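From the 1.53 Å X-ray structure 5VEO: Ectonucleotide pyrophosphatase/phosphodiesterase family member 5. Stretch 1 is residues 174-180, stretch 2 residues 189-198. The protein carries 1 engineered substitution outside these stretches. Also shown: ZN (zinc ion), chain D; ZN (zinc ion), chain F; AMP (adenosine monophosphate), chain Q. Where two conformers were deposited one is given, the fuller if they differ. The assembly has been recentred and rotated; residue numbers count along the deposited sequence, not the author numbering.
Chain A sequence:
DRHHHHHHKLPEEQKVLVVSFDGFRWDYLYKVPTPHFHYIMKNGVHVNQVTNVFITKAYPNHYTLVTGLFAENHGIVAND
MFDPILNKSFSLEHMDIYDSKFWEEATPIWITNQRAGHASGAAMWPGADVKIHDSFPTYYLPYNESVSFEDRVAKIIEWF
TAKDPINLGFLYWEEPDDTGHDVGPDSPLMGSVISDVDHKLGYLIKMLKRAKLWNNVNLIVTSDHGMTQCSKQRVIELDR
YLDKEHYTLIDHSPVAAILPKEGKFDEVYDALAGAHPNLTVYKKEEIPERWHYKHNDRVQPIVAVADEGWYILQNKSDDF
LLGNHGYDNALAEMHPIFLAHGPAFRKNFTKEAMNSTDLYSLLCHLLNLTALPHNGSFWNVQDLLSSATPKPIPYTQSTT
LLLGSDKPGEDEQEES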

# COMPACT_ATOMS: atom_id res chain seq x y z
N GLU A 174 3.04 -10.64 3.28
CA GLU A 174 2.30 -10.67 2.02
C GLU A 174 0.87 -11.18 2.15
O GLU A 174 0.11 -11.11 1.17
CB GLU A 174 3.05 -11.55 1.01
CG GLU A 174 4.41 -11.00 0.60
CD GLU A 174 5.54 -11.27 1.60
OE1 GLU A 174 6.65 -10.69 1.38
OE2 GLU A 174 5.36 -12.08 2.54
N GLU A 175 0.50 -11.70 3.32
CA GLU A 175 -0.88 -12.10 3.59
C GLU A 175 -1.58 -11.05 4.44
O GLU A 175 -0.94 -10.40 5.30
CB GLU A 175 -0.92 -13.46 4.30
CG GLU A 175 -0.51 -14.63 3.44
CD GLU A 175 -1.56 -15.06 2.40
OE1 GLU A 175 -2.43 -14.25 2.00
OE2 GLU A 175 -1.47 -16.23 1.97
N PRO A 176 -2.91 -10.90 4.25
CA PRO A 176 -3.82 -11.78 3.51
C PRO A 176 -4.05 -11.44 2.01
O PRO A 176 -4.94 -12.00 1.39
CB PRO A 176 -5.12 -11.63 4.30
CG PRO A 176 -5.09 -10.22 4.74
CD PRO A 176 -3.65 -9.94 5.08
N ASP A 177 -3.22 -10.56 1.45
CA ASP A 177 -3.33 -10.21 0.03
C ASP A 177 -3.23 -11.43 -0.88
O ASP A 177 -4.05 -11.62 -1.79
CB ASP A 177 -2.24 -9.19 -0.33
CG ASP A 177 -2.31 -8.75 -1.77
OD1 ASP A 177 -3.18 -7.91 -2.10
OD2 ASP A 177 -1.49 -9.22 -2.59
N ASP A 178 -2.21 -12.26 -0.67
CA ASP A 178 -1.95 -13.37 -1.59
C ASP A 178 -3.15 -14.31 -1.67
O ASP A 178 -3.62 -14.64 -2.76
CB ASP A 178 -0.72 -14.16 -1.12
CG ASP A 178 0.58 -13.60 -1.65
OD1 ASP A 178 0.54 -12.70 -2.52
OD2 ASP A 178 1.64 -14.07 -1.20
N THR A 179 -3.62 -14.78 -0.52
CA THR A 179 -4.77 -15.67 -0.52
C THR A 179 -6.05 -14.95 -0.96
O THR A 179 -6.90 -15.54 -1.63
CB THR A 179 -4.92 -16.30 0.86
OG1 THR A 179 -3.79 -17.16 1.11
CG2 THR A 179 -6.20 -17.11 0.97
N GLY A 180 -6.21 -13.69 -0.56
CA GLY A 180 -7.36 -12.92 -1.03
C GLY A 180 -7.48 -12.90 -2.54
O GLY A 180 -8.58 -13.03 -3.09
N LEU A 189 -12.77 -19.73 2.63
CA LEU A 189 -11.35 -20.01 2.87
C LEU A 189 -10.60 -18.81 3.45
O LEU A 189 -9.50 -18.98 3.96
CB LEU A 189 -10.69 -20.47 1.58
CG LEU A 189 -11.27 -21.72 0.91
CD1 LEU A 189 -10.60 -22.00 -0.40
CD2 LEU A 189 -11.07 -22.89 1.80
N MET A 190 -11.17 -17.60 3.40
CA MET A 190 -10.47 -16.43 3.93
C MET A 190 -10.31 -16.50 5.44
O MET A 190 -9.37 -15.93 5.98
CB MET A 190 -11.23 -15.14 3.62
CG MET A 190 -11.05 -14.62 2.28
SD MET A 190 -9.37 -14.36 1.71
CE MET A 190 -8.65 -13.08 2.74
N GLY A 191 -11.27 -17.13 6.13
CA GLY A 191 -11.17 -17.21 7.57
C GLY A 191 -9.84 -17.77 8.02
O GLY A 191 -9.25 -17.29 8.99
N SER A 192 -9.36 -18.80 7.32
CA SER A 192 -8.11 -19.46 7.68
C SER A 192 -6.92 -18.51 7.64
O SER A 192 -6.06 -18.52 8.53
CB SER A 192 -7.87 -20.65 6.75
OG SER A 192 -8.99 -21.53 6.76
N VAL A 193 -6.83 -17.68 6.59
CA VAL A 193 -5.67 -16.82 6.47
C VAL A 193 -5.78 -15.66 7.44
O VAL A 193 -4.77 -15.24 8.02
CB VAL A 193 -5.44 -16.35 5.02
CG1 VAL A 193 -6.48 -15.43 4.53
CG2 VAL A 193 -4.09 -15.63 4.92
N ILE A 194 -6.99 -15.13 7.66
CA ILE A 194 -7.15 -14.07 8.65
C ILE A 194 -6.79 -14.58 10.05
O ILE A 194 -6.10 -13.91 10.82
CB ILE A 194 -8.57 -13.47 8.59
CG1 ILE A 194 -8.82 -12.81 7.22
CG2 ILE A 194 -8.75 -12.46 9.73
CD1 ILE A 194 -10.27 -12.57 6.88
N SER A 195 -7.25 -15.79 10.39
CA SER A 195 -6.88 -16.38 11.68
C SER A 195 -5.37 -16.52 11.80
O SER A 195 -4.79 -16.26 12.87
CB SER A 195 -7.54 -17.74 11.85
OG SER A 195 -8.94 -17.65 12.00
N ASP A 196 -4.72 -16.91 10.71
CA ASP A 196 -3.27 -17.07 10.76
C ASP A 196 -2.56 -15.73 10.94
O ASP A 196 -1.57 -15.65 11.68
CB ASP A 196 -2.76 -17.73 9.50
CG ASP A 196 -1.27 -18.00 9.59
OD1 ASP A 196 -0.87 -18.86 10.40
OD2 ASP A 196 -0.49 -17.33 8.91
N VAL A 197 -3.04 -14.69 10.26
CA VAL A 197 -2.45 -13.36 10.43
C VAL A 197 -2.64 -12.88 11.86
O VAL A 197 -1.72 -12.31 12.46
CB VAL A 197 -3.03 -12.38 9.40
CG1 VAL A 197 -2.62 -10.94 9.72
CG2 VAL A 197 -2.54 -12.78 8.01
N ASP A 198 -3.81 -13.14 12.46
CA ASP A 198 -4.01 -12.81 13.87
C ASP A 198 -3.01 -13.56 14.74
O ASP A 198 -2.42 -12.98 15.66
CB ASP A 198 -5.44 -13.14 14.29
CG ASP A 198 -5.71 -12.77 15.74
OD1 ASP A 198 -5.99 -11.56 15.99
OD2 ASP A 198 -5.60 -13.70 16.59
ZN ZN D . -2.64 -7.61 -4.13
ZN ZN F . 3.09 -12.50 -2.98
P AMP Q . -0.24 -5.79 -4.40
O1P AMP Q . -0.38 -4.52 -5.17
O2P AMP Q . -1.05 -6.93 -5.03
O3P AMP Q . -0.58 -5.64 -2.92
O5' AMP Q . 1.30 -6.25 -4.44
C5' AMP Q . 1.80 -7.09 -3.39
C4' AMP Q . 2.83 -8.08 -3.86
O4' AMP Q . 4.05 -7.39 -4.08
C3' AMP Q . 3.15 -9.15 -2.82
O3' AMP Q . 2.60 -10.40 -3.20
C2' AMP Q . 4.68 -9.24 -2.79
O2' AMP Q . 5.20 -10.53 -2.95
C1' AMP Q . 5.10 -8.32 -3.93
N9 AMP Q . 6.32 -7.60 -3.65
C8 AMP Q . 6.53 -6.69 -2.69
N7 AMP Q . 7.81 -6.22 -2.77
C5 AMP Q . 8.38 -6.87 -3.82
C6 AMP Q . 9.70 -6.87 -4.49
N6 AMP Q . 10.67 -6.07 -4.04
N1 AMP Q . 9.88 -7.68 -5.55
C2 AMP Q . 8.92 -8.49 -6.03
N3 AMP Q . 7.70 -8.55 -5.49
C4 AMP Q . 7.40 -7.78 -4.39
O HOH W 1 3.38 -12.74 -5.31
O HOH W 2 4.31 -14.15 -4.36
O HOH W 3 3.15 -14.85 -2.62

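What fills the space where the first stretch turns into its helix? Pro176, which sits at the N-cap position after a cis peptide bond, has its CA-to-CB bond pointing toward the second stretch and meets three side chains there. Pro176 CB lies 4.0 Å from Val193 CG1 and 4.1 Å from Met190 CE, and Pro176 CD lies 4.2 Å from Val197 CG2. Val193 and Val197 are one helical turn apart, as the bond from Val197 N to Val193 O (2.9 Å) confirms, so their methyl groups and the end of Met190 together form a shallow hollow for the proline ring.

How does Met190 reach a helix it does not face? Its CA-to-CB bond points sideways, but all three chi angles are m, and the folded side chain brings its end nearer to the first stretch. There Gly180 CA comes within 3.7 Å of Met190 SD. A CB placed ideally on Gly180 would be crowded by Pro176 O at 3.0 Å, while standing 3.9 Å from Met190 CE. The methyl group at the tip continues to Pro176, so that Met190 touches both Gly180 and Pro176.

What does Val193 press against? It is the central bump of the second helix, pointing toward the first stretch with a different methyl group nearest each of two neighbours. Val193 CG1 packs 3.9 Å from Thr179 CG2, besides its contact with the proline, and Val193 CG2 lies 3.6 Å from Glu175 CD. The carboxylate carbon faces the methyl group while its oxygens are engaged within their own stretch: Thr179 N donates to Glu175 OE1 at 2.8 Å, nearly straight at 172°, and Thr179 OG1 donates to Glu175 OE2 at 2.6 Å. The side chain thus folds back over the start of the helix, and Glu175 and Thr179 present one linked surface to the valine.

What holds the two stretches together, and what faces elsewhere? No hydrogen bond crosses between them; the contact, burying 317 Å² over both sides, rests on the fit of largely apolar surfaces. The next acids along the first stretch serve the metal sites instead. Asp177 points away from the second stretch, and Asp177 OD1 and Asp177 OD2 bind ZN of chain D at 2.1 and 2.5 Å, while Asp178 OD1 binds ZN of chain F at 2.6 Å.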